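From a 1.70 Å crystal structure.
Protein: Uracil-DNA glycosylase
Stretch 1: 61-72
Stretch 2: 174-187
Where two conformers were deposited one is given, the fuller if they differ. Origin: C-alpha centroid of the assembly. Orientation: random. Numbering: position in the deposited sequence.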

ATOM      1  N   LYS A  61       0.697  -8.633 -10.387  1.00 20.39           N
ATOM      2  CA  LYS A  61       0.343  -8.532 -11.803  1.00 21.92           C
ATOM      3  C   LYS A  61      -1.141  -8.177 -11.948  1.00 24.13           C
ATOM      4  O   LYS A  61      -1.516  -7.399 -12.834  1.00 22.42           O
ATOM      5  CB  LYS A  61       0.680  -9.824 -12.541  1.00 24.72           C
ATOM      6  CG  LYS A  61       2.208 -10.059 -12.619  1.00 27.35           C
ATOM      7  CD  LYS A  61       2.562 -11.457 -13.116  1.00 32.51           C
ATOM      8  CE  LYS A  61       4.070 -11.695 -13.061  1.00 35.86           C
ATOM      9  NZ  LYS A  61       4.428 -13.007 -13.688  1.00 43.70           N
ATOM     10  N   LEU A  62      -1.970  -8.704 -11.054  1.00 21.67           N
ATOM     11  CA  LEU A  62      -3.393  -8.362 -11.068  1.00 21.21           C
ATOM     12  C   LEU A  62      -3.559  -6.895 -10.681  1.00 19.67           C
ATOM     13  O   LEU A  62      -4.335  -6.168 -11.298  1.00 23.40           O
ATOM     14  CB  LEU A  62      -4.183  -9.258 -10.131  1.00 21.73           C
ATOM     15  CG  LEU A  62      -5.665  -8.923  -9.976  1.00 24.03           C
ATOM     16  CD1 LEU A  62      -6.340  -8.812 -11.325  1.00 28.76           C
ATOM     17  CD2 LEU A  62      -6.298 -10.032  -9.162  1.00 23.51           C
ATOM     18  N   LEU A  63      -2.832  -6.464  -9.653  1.00 18.49           N
ATOM     19  CA  LEU A  63      -2.875  -5.069  -9.262  1.00 17.31           C
ATOM     20  C   LEU A  63      -2.488  -4.170 -10.432  1.00 17.85           C
ATOM     21  O   LEU A  63      -3.187  -3.208 -10.730  1.00 18.84           O
ATOM     22  CB  LEU A  63      -1.950  -4.794  -8.075  1.00 16.52           C
ATOM     23  CG  LEU A  63      -1.865  -3.323  -7.672  1.00 15.53           C
ATOM     24  CD1 LEU A  63      -3.206  -2.792  -7.177  1.00 17.36           C
ATOM     25  CD2 LEU A  63      -0.824  -3.094  -6.602  1.00 16.54           C
ATOM     26  N   THR A  64      -1.378  -4.484 -11.101  1.00 18.06           N
ATOM     27  CA  THR A  64      -0.960  -3.681 -12.235  1.00 17.78           C
ATOM     28  C   THR A  64      -2.035  -3.602 -13.320  1.00 19.00           C
ATOM     29  O   THR A  64      -2.309  -2.522 -13.876  1.00 19.48           O
ATOM     30  CB  THR A  64       0.360  -4.245 -12.813  1.00 20.74           C
ATOM     31  OG1 THR A  64       1.319  -4.268 -11.763  1.00 21.66           O
ATOM     32  CG2 THR A  64       0.855  -3.368 -13.949  1.00 23.18           C
ATOM     33  N   GLN A  65      -2.686  -4.728 -13.589  1.00 20.47           N
ATOM     34  CA  GLN A  65      -3.725  -4.777 -14.603  1.00 23.20           C
ATOM     35  C   GLN A  65      -4.903  -3.884 -14.216  1.00 22.24           C
ATOM     36  O   GLN A  65      -5.428  -3.168 -15.060  1.00 22.12           O
ATOM     37  CB  GLN A  65      -4.202  -6.217 -14.845  1.00 26.89           C
ATOM     38  CG  GLN A  65      -5.291  -6.313 -15.902  1.00 29.26           C
ATOM     39  CD  GLN A  65      -5.817  -7.730 -16.081  1.00 35.99           C
ATOM     40  OE1 GLN A  65      -5.461  -8.643 -15.330  1.00 37.98           O
ATOM     41  NE2 GLN A  65      -6.670  -7.916 -17.074  1.00 40.37           N
ATOM     42  N   MET A  66      -5.306  -3.896 -12.942  0.68 19.97           N
ATOM     43  CA  MET A  66      -6.418  -3.042 -12.524  0.68 19.31           C
ATOM     44  C   MET A  66      -6.034  -1.575 -12.588  0.68 18.24           C
ATOM     45  O   MET A  66      -6.829  -0.728 -12.995  0.68 19.44           O
ATOM     46  CB  MET A  66      -6.892  -3.390 -11.113  0.68 20.04           C
ATOM     47  CG  MET A  66      -7.437  -4.764 -11.027  0.68 21.36           C
ATOM     48  SD  MET A  66      -8.360  -4.995  -9.502  0.68 23.86           S
ATOM     49  CE  MET A  66      -8.863  -6.695  -9.734  0.68 34.66           C
ATOM     50  N   ILE A  67      -4.821  -1.264 -12.161  1.00 15.76           N
ATOM     51  CA  ILE A  67      -4.374   0.109 -12.229  1.00 16.39           C
ATOM     52  C   ILE A  67      -4.403   0.595 -13.684  1.00 17.53           C
ATOM     53  O   ILE A  67      -4.869   1.704 -13.964  1.00 18.13           O
ATOM     54  CB  ILE A  67      -2.974   0.273 -11.626  1.00 15.81           C
ATOM     55  CG1 ILE A  67      -3.066   0.068 -10.103  1.00 15.51           C
ATOM     56  CG2 ILE A  67      -2.436   1.679 -11.903  1.00 17.20           C
ATOM     57  CD1 ILE A  67      -1.713   0.009  -9.447  1.00 18.51           C
ATOM     58  N   LYS A  68      -3.942  -0.246 -14.606  1.00 17.14           N
ATOM     59  CA  LYS A  68      -3.914   0.128 -16.010  1.00 19.85           C
ATOM     60  C   LYS A  68      -5.298   0.170 -16.640  1.00 21.99           C
ATOM     61  O   LYS A  68      -5.665   1.170 -17.253  1.00 24.23           O
ATOM     62  CB  LYS A  68      -3.017  -0.839 -16.797  1.00 23.30           C
ATOM     63  CG  LYS A  68      -3.068  -0.607 -18.297  1.00 29.04           C
ATOM     64  CD  LYS A  68      -2.533   0.760 -18.645  1.00 32.80           C
ATOM     65  CE  LYS A  68      -2.400   0.904 -20.153  1.00 39.81           C
ATOM     66  NZ  LYS A  68      -1.740   2.192 -20.508  1.00 43.29           N
ATOM     67  N   GLU A  69      -6.077  -0.902 -16.492  1.00 21.64           N
ATOM     68  CA  GLU A  69      -7.322  -1.017 -17.237  1.00 20.86           C
ATOM     69  C   GLU A  69      -8.469  -0.235 -16.618  1.00 21.71           C
ATOM     70  O   GLU A  69      -9.335   0.258 -17.336  1.00 25.45           O
ATOM     71  CB  GLU A  69      -7.716  -2.488 -17.366  1.00 26.59           C
ATOM     72  CG  GLU A  69      -6.672  -3.288 -18.103  1.00 31.19           C
ATOM     73  CD  GLU A  69      -7.124  -4.695 -18.378  1.00 38.43           C
ATOM     74  OE1 GLU A  69      -8.219  -5.067 -17.908  1.00 39.38           O
ATOM     75  OE2 GLU A  69      -6.380  -5.426 -19.063  1.00 44.47           O
ATOM     76  N   ILE A  70      -8.481  -0.127 -15.291  1.00 21.57           N
ATOM     77  CA  ILE A  70      -9.593   0.512 -14.617  1.00 20.46           C
ATOM     78  C   ILE A  70      -9.270   1.955 -14.214  1.00 20.13           C
ATOM     79  O   ILE A  70     -10.110   2.832 -14.406  1.00 22.14           O
ATOM     80  CB  ILE A  70     -10.045  -0.321 -13.403  1.00 21.49           C
ATOM     81  CG1 ILE A  70     -10.476  -1.700 -13.898  1.00 25.98           C
ATOM     82  CG2 ILE A  70     -11.238   0.342 -12.691  1.00 21.78           C
ATOM     83  CD1 ILE A  70     -10.829  -2.652 -12.798  1.00 27.15           C
ATOM     84  N   LEU A  71      -8.061   2.217 -13.722  1.00 18.63           N
ATOM     85  CA  LEU A  71      -7.684   3.592 -13.371  1.00 19.36           C
ATOM     86  C   LEU A  71      -7.087   4.362 -14.534  1.00 19.46           C
ATOM     87  O   LEU A  71      -7.073   5.602 -14.543  1.00 23.65           O
ATOM     88  CB  LEU A  71      -6.680   3.614 -12.215  1.00 17.63           C
ATOM     89  CG  LEU A  71      -7.084   2.876 -10.931  1.00 16.80           C
ATOM     90  CD1 LEU A  71      -6.017   3.174  -9.884  1.00 18.25           C
ATOM     91  CD2 LEU A  71      -8.465   3.277 -10.435  1.00 21.05           C
ATOM     92  N   GLY A  72      -6.571   3.638 -15.516  1.00 19.21           N
ATOM     93  CA  GLY A  72      -5.964   4.266 -16.668  1.00 21.44           C
ATOM     94  C   GLY A  72      -4.578   4.802 -16.373  1.00 22.33           C
ATOM     95  O   GLY A  72      -4.196   5.840 -16.911  1.00 23.46           O
TER
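Stretch 2, residues 174-187: LRKILEEDFKKIRE

How does stretch 2 run against stretch 1? It is helical throughout, from Leu-174 to Glu-187, and its axis comes within 9.3 Å of the axis of helix 61-71. The two N-to-C directions differ by 52°, with a signed crossing angle of -52°. The backbones converge along the chain: the CA atoms of Leu-62 and Arg-175 are 9.6 Å apart, those of Leu-71 and Arg-186 only 5.1 Å.

What fills the wider end? Long side chains do. Arg-175 lays a face of its guanidinium against Leu-62, CZ to CD1 3.7 Å, while its NE is held by OE2 of Glu-179 in a salt bridge of 2.7 Å, one turn on. Water 1 links Arg-175 to Gln-65, accepting from NH2 at 3.0 Å and donating to OE1 at 2.8 Å. Leu-178 then points toward stretch 1, its CG 3.6 Å from SD of Met-66. The CG of Glu-179 lies 3.7 Å from CE of Met-66, and the methionine side chain sits as a knob among Arg-175, Leu-178, Glu-179 and Phe-182.

Which residue answers that knob from stretch 2? Phe-182 sits among Met-66, Ile-67, Ile-70 and Leu-71. Met-66 covers one ring face, with CB 3.7 Å from Phe-182 CD2 and SD 4.4 Å from the ring centroid; Ile-67 lies at the edge, its CG1 3.9 Å from Phe-182 CE2. Leu-63 CD1 also reaches Phe-182 CZ at 3.7 Å.

How does the contact close where the backbones are nearest? Side chains of stretch 1 pack directly on the backbone of stretch 2: Ile-70 CG2 is 3.5 Å from Lys-183 N. Leu-71 CD2 lies 4.0 Å from Ile-185 CG2 and 3.6 Å from Arg-186 N. Finally, water 2 joins Arg-186 NE (2.7 Å) to Leu-71 O (2.8 Å); no direct hydrogen bond crosses between the helices.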

ATOM      1  N   LEU A 174     -15.024 -12.040  -5.628  1.00 35.06           N
ATOM      2  CA  LEU A 174     -14.231 -11.075  -4.884  1.00 37.17           C
ATOM      3  C   LEU A 174     -13.466 -10.181  -5.849  1.00 34.17           C
ATOM      4  O   LEU A 174     -13.272  -8.992  -5.600  1.00 31.99           O
ATOM      5  CB  LEU A 174     -13.270 -11.792  -3.938  1.00 41.76           C
ATOM      6  CG  LEU A 174     -13.273 -11.305  -2.494  1.00 46.15           C
ATOM      7  CD1 LEU A 174     -14.710 -11.086  -2.032  1.00 50.22           C
ATOM      8  CD2 LEU A 174     -12.558 -12.317  -1.602  1.00 46.96           C
ATOM      9  N   ARG A 175     -13.046 -10.756  -6.963  1.00 35.30           N
ATOM     10  CA  ARG A 175     -12.392  -9.963  -7.986  1.00 33.66           C
ATOM     11  C   ARG A 175     -13.326  -8.891  -8.530  1.00 30.56           C
ATOM     12  O   ARG A 175     -12.919  -7.747  -8.717  1.00 30.38           O
ATOM     13  CB  ARG A 175     -11.903 -10.833  -9.129  1.00 37.45           C
ATOM     14  CG  ARG A 175     -10.868 -10.097  -9.958  1.00 40.58           C
ATOM     15  CD  ARG A 175     -10.503 -10.852 -11.201  1.00 45.18           C
ATOM     16  NE  ARG A 175     -10.148  -9.940 -12.286  1.00 46.52           N
ATOM     17  CZ  ARG A 175      -9.205 -10.194 -13.186  1.00 46.48           C
ATOM     18  NH1 ARG A 175      -8.949  -9.322 -14.150  1.00 48.25           N
ATOM     19  NH2 ARG A 175      -8.515 -11.324 -13.112  1.00 44.19           N
ATOM     20  N   LYS A 176     -14.574  -9.263  -8.802  1.00 27.57           N
ATOM     21  CA  LYS A 176     -15.513  -8.289  -9.328  1.00 28.69           C
ATOM     22  C   LYS A 176     -15.694  -7.148  -8.340  1.00 27.25           C
ATOM     23  O   LYS A 176     -15.843  -5.986  -8.743  1.00 26.16           O
ATOM     24  CB  LYS A 176     -16.856  -8.956  -9.651  1.00 29.02           C
ATOM     25  CG  LYS A 176     -16.875  -9.597 -11.012  1.00 33.94           C
ATOM     26  CD  LYS A 176     -16.959  -8.520 -12.074  1.00 40.27           C
ATOM     27  CE  LYS A 176     -16.778  -9.068 -13.475  1.00 47.16           C
ATOM     28  NZ  LYS A 176     -16.931  -7.980 -14.484  1.00 49.33           N
ATOM     29  N   ILE A 177     -15.677  -7.471  -7.048  1.00 26.49           N
ATOM     30  CA  ILE A 177     -15.830  -6.448  -6.018  1.00 25.98           C
ATOM     31  C   ILE A 177     -14.634  -5.492  -6.006  1.00 26.77           C
ATOM     32  O   ILE A 177     -14.786  -4.273  -5.875  1.00 24.78           O
ATOM     33  CB  ILE A 177     -15.997  -7.072  -4.629  1.00 30.04           C
ATOM     34  CG1 ILE A 177     -17.302  -7.866  -4.607  1.00 31.74           C
ATOM     35  CG2 ILE A 177     -15.989  -5.989  -3.544  1.00 29.87           C
ATOM     36  CD1 ILE A 177     -17.717  -8.384  -3.238  1.00 36.06           C
ATOM     37  N   LEU A 178     -13.448  -6.066  -6.144  1.00 26.35           N
ATOM     38  CA  LEU A 178     -12.224  -5.280  -6.196  1.00 25.01           C
ATOM     39  C   LEU A 178     -12.211  -4.372  -7.437  1.00 22.89           C
ATOM     40  O   LEU A 178     -11.836  -3.209  -7.350  1.00 22.14           O
ATOM     41  CB  LEU A 178     -11.010  -6.220  -6.171  1.00 25.99           C
ATOM     42  CG  LEU A 178      -9.620  -5.580  -6.144  1.00 22.25           C
ATOM     43  CD1 LEU A 178      -9.453  -4.675  -4.974  1.00 23.12           C
ATOM     44  CD2 LEU A 178      -8.566  -6.708  -6.070  1.00 24.75           C
ATOM     45  N   GLU A 179     -12.679  -4.884  -8.570  1.00 21.95           N
ATOM     46  CA  GLU A 179     -12.758  -4.089  -9.780  1.00 21.89           C
ATOM     47  C   GLU A 179     -13.704  -2.918  -9.607  1.00 22.09           C
ATOM     48  O   GLU A 179     -13.412  -1.810 -10.045  1.00 21.61           O
ATOM     49  CB  GLU A 179     -13.164  -4.960 -10.971  1.00 25.82           C
ATOM     50  CG  GLU A 179     -12.104  -6.023 -11.276  1.00 33.87           C
ATOM     51  CD  GLU A 179     -12.517  -7.026 -12.340  1.00 40.95           C
ATOM     52  OE1 GLU A 179     -13.726  -7.123 -12.645  1.00 43.87           O
ATOM     53  OE2 GLU A 179     -11.618  -7.726 -12.859  1.00 42.26           O
ATOM     54  N   GLU A 180     -14.830  -3.168  -8.954  0.54 20.49           N
ATOM     55  CA  GLU A 180     -15.805  -2.120  -8.697  0.54 23.04           C
ATOM     56  C   GLU A 180     -15.219  -1.088  -7.746  0.54 21.55           C
ATOM     57  O   GLU A 180     -15.459   0.104  -7.898  0.54 21.62           O
ATOM     58  CB  GLU A 180     -17.094  -2.718  -8.124  0.54 24.42           C
ATOM     59  CG  GLU A 180     -17.866  -3.547  -9.136  0.54 28.03           C
ATOM     60  CD  GLU A 180     -18.236  -2.750 -10.374  0.54 33.04           C
ATOM     61  OE1 GLU A 180     -18.953  -1.738 -10.236  0.54 32.47           O
ATOM     62  OE2 GLU A 180     -17.796  -3.126 -11.483  0.54 35.66           O
ATOM     63  N   ASP A 181     -14.446  -1.551  -6.769  1.00 19.54           N
ATOM     64  CA  ASP A 181     -13.756  -0.644  -5.853  1.00 18.77           C
ATOM     65  C   ASP A 181     -12.777   0.226  -6.639  1.00 19.62           C
ATOM     66  O   ASP A 181     -12.672   1.415  -6.368  1.00 17.42           O
ATOM     67  CB  ASP A 181     -13.006  -1.389  -4.752  1.00 20.31           C
ATOM     68  CG  ASP A 181     -13.909  -1.776  -3.594  1.00 21.82           C
ATOM     69  OD1 ASP A 181     -15.079  -1.369  -3.599  1.00 24.83           O
ATOM     70  OD2 ASP A 181     -13.442  -2.496  -2.689  1.00 24.59           O
ATOM     71  N   PHE A 182     -12.093  -0.349  -7.634  1.00 20.09           N
ATOM     72  CA  PHE A 182     -11.147   0.444  -8.416  1.00 17.69           C
ATOM     73  C   PHE A 182     -11.879   1.443  -9.319  1.00 18.97           C
ATOM     74  O   PHE A 182     -11.362   2.536  -9.557  1.00 22.28           O
ATOM     75  CB  PHE A 182     -10.194  -0.450  -9.219  1.00 18.46           C
ATOM     76  CG  PHE A 182      -8.908  -0.757  -8.491  1.00 17.92           C
ATOM     77  CD1 PHE A 182      -8.925  -1.380  -7.266  1.00 21.85           C
ATOM     78  CD2 PHE A 182      -7.682  -0.396  -9.031  1.00 20.22           C
ATOM     79  CE1 PHE A 182      -7.748  -1.654  -6.580  1.00 22.17           C
ATOM     80  CE2 PHE A 182      -6.495  -0.666  -8.342  1.00 21.70           C
ATOM     81  CZ  PHE A 182      -6.528  -1.279  -7.128  1.00 18.60           C
ATOM     82  N   LYS A 183     -13.076   1.088  -9.791  0.60 18.55           N
ATOM     83  CA  LYS A 183     -13.911   2.033 -10.543  0.60 21.53           C
ATOM     84  C   LYS A 183     -14.253   3.246  -9.677  0.60 22.27           C
ATOM     85  O   LYS A 183     -14.263   4.386 -10.152  0.60 21.62           O
ATOM     86  CB  LYS A 183     -15.202   1.365 -11.040  0.60 24.81           C
ATOM     87  CG  LYS A 183     -14.998   0.310 -12.128  0.60 29.21           C
ATOM     88  CD  LYS A 183     -16.335  -0.291 -12.593  0.60 33.03           C
ATOM     89  CE  LYS A 183     -16.137  -1.346 -13.686  0.60 32.82           C
ATOM     90  NZ  LYS A 183     -17.415  -2.021 -14.069  0.60 31.36           N
ATOM     91  N   LYS A 184     -14.556   2.996  -8.402  1.00 22.42           N
ATOM     92  CA  LYS A 184     -14.852   4.083  -7.481  1.00 21.83           C
ATOM     93  C   LYS A 184     -13.627   4.935  -7.221  1.00 19.33           C
ATOM     94  O   LYS A 184     -13.745   6.163  -7.104  1.00 20.77           O
ATOM     95  CB  LYS A 184     -15.422   3.546  -6.160  1.00 19.89           C
ATOM     96  CG  LYS A 184     -16.806   2.936  -6.319  1.00 23.14           C
ATOM     97  CD  LYS A 184     -17.256   2.277  -5.006  1.00 29.17           C
ATOM     98  CE  LYS A 184     -18.755   2.009  -5.007  1.00 34.25           C
ATOM     99  NZ  LYS A 184     -19.126   1.002  -6.034  1.00 34.80           N
ATOM    100  N   ILE A 185     -12.468   4.287  -7.121  1.00 19.05           N
ATOM    101  CA  ILE A 185     -11.208   4.988  -6.946  1.00 16.23           C
ATOM    102  C   ILE A 185     -10.947   5.856  -8.181  1.00 14.98           C
ATOM    103  O   ILE A 185     -10.529   7.002  -8.025  1.00 17.27           O
ATOM    104  CB  ILE A 185     -10.038   4.028  -6.681  1.00 15.92           C
ATOM    105  CG1 ILE A 185     -10.257   3.398  -5.297  1.00 19.02           C
ATOM    106  CG2 ILE A 185      -8.669   4.753  -6.774  1.00 18.53           C
ATOM    107  CD1 ILE A 185      -9.418   2.139  -5.048  1.00 19.06           C
ATOM    108  N   ARG A 186     -11.260   5.346  -9.372  1.00 15.88           N
ATOM    109  CA  ARG A 186     -11.041   6.182 -10.568  1.00 18.18           C
ATOM    110  C   ARG A 186     -11.893   7.441 -10.483  1.00 20.73           C
ATOM    111  O   ARG A 186     -11.423   8.539 -10.765  1.00 19.28           O
ATOM    112  CB  ARG A 186     -11.347   5.442 -11.865  1.00 19.14           C
ATOM    113  CG  ARG A 186     -10.954   6.305 -13.100  1.00 27.59           C
ATOM    114  CD  ARG A 186     -11.669   5.944 -14.358  1.00 28.04           C
ATOM    115  NE  ARG A 186     -11.262   6.831 -15.453  1.00 29.89           N
ATOM    116  CZ  ARG A 186     -12.039   7.720 -16.063  1.00 32.72           C
ATOM    117  NH1 ARG A 186     -11.520   8.454 -17.037  1.00 30.54           N
ATOM    118  NH2 ARG A 186     -13.323   7.872 -15.732  1.00 34.40           N
ATOM    119  N   GLU A 187     -13.158   7.282 -10.101  1.00 17.90           N
ATOM    120  CA  GLU A 187     -14.048   8.441 -10.032  1.00 22.22           C
ATOM    121  C   GLU A 187     -13.502   9.454  -9.021  1.00 22.56           C
ATOM    122  O   GLU A 187     -13.463  10.646  -9.302  1.00 21.80           O
ATOM    123  CB  GLU A 187     -15.474   8.022  -9.684  1.00 24.83           C
ATOM    124  CG  GLU A 187     -16.446   9.172  -9.680  1.00 32.49           C
ATOM    125  CD  GLU A 187     -17.903   8.723  -9.706  1.00 43.82           C
ATOM    126  OE1 GLU A 187     -18.143   7.497  -9.766  1.00 48.98           O
ATOM    127  OE2 GLU A 187     -18.806   9.590  -9.667  1.00 46.97           O
TER
HETATM  128  O   HOH W   1      -6.243 -11.272 -15.059  1.00 46.09           O
HETATM  129  O   HOH W   2      -8.649   7.341 -16.040  1.00 28.77           O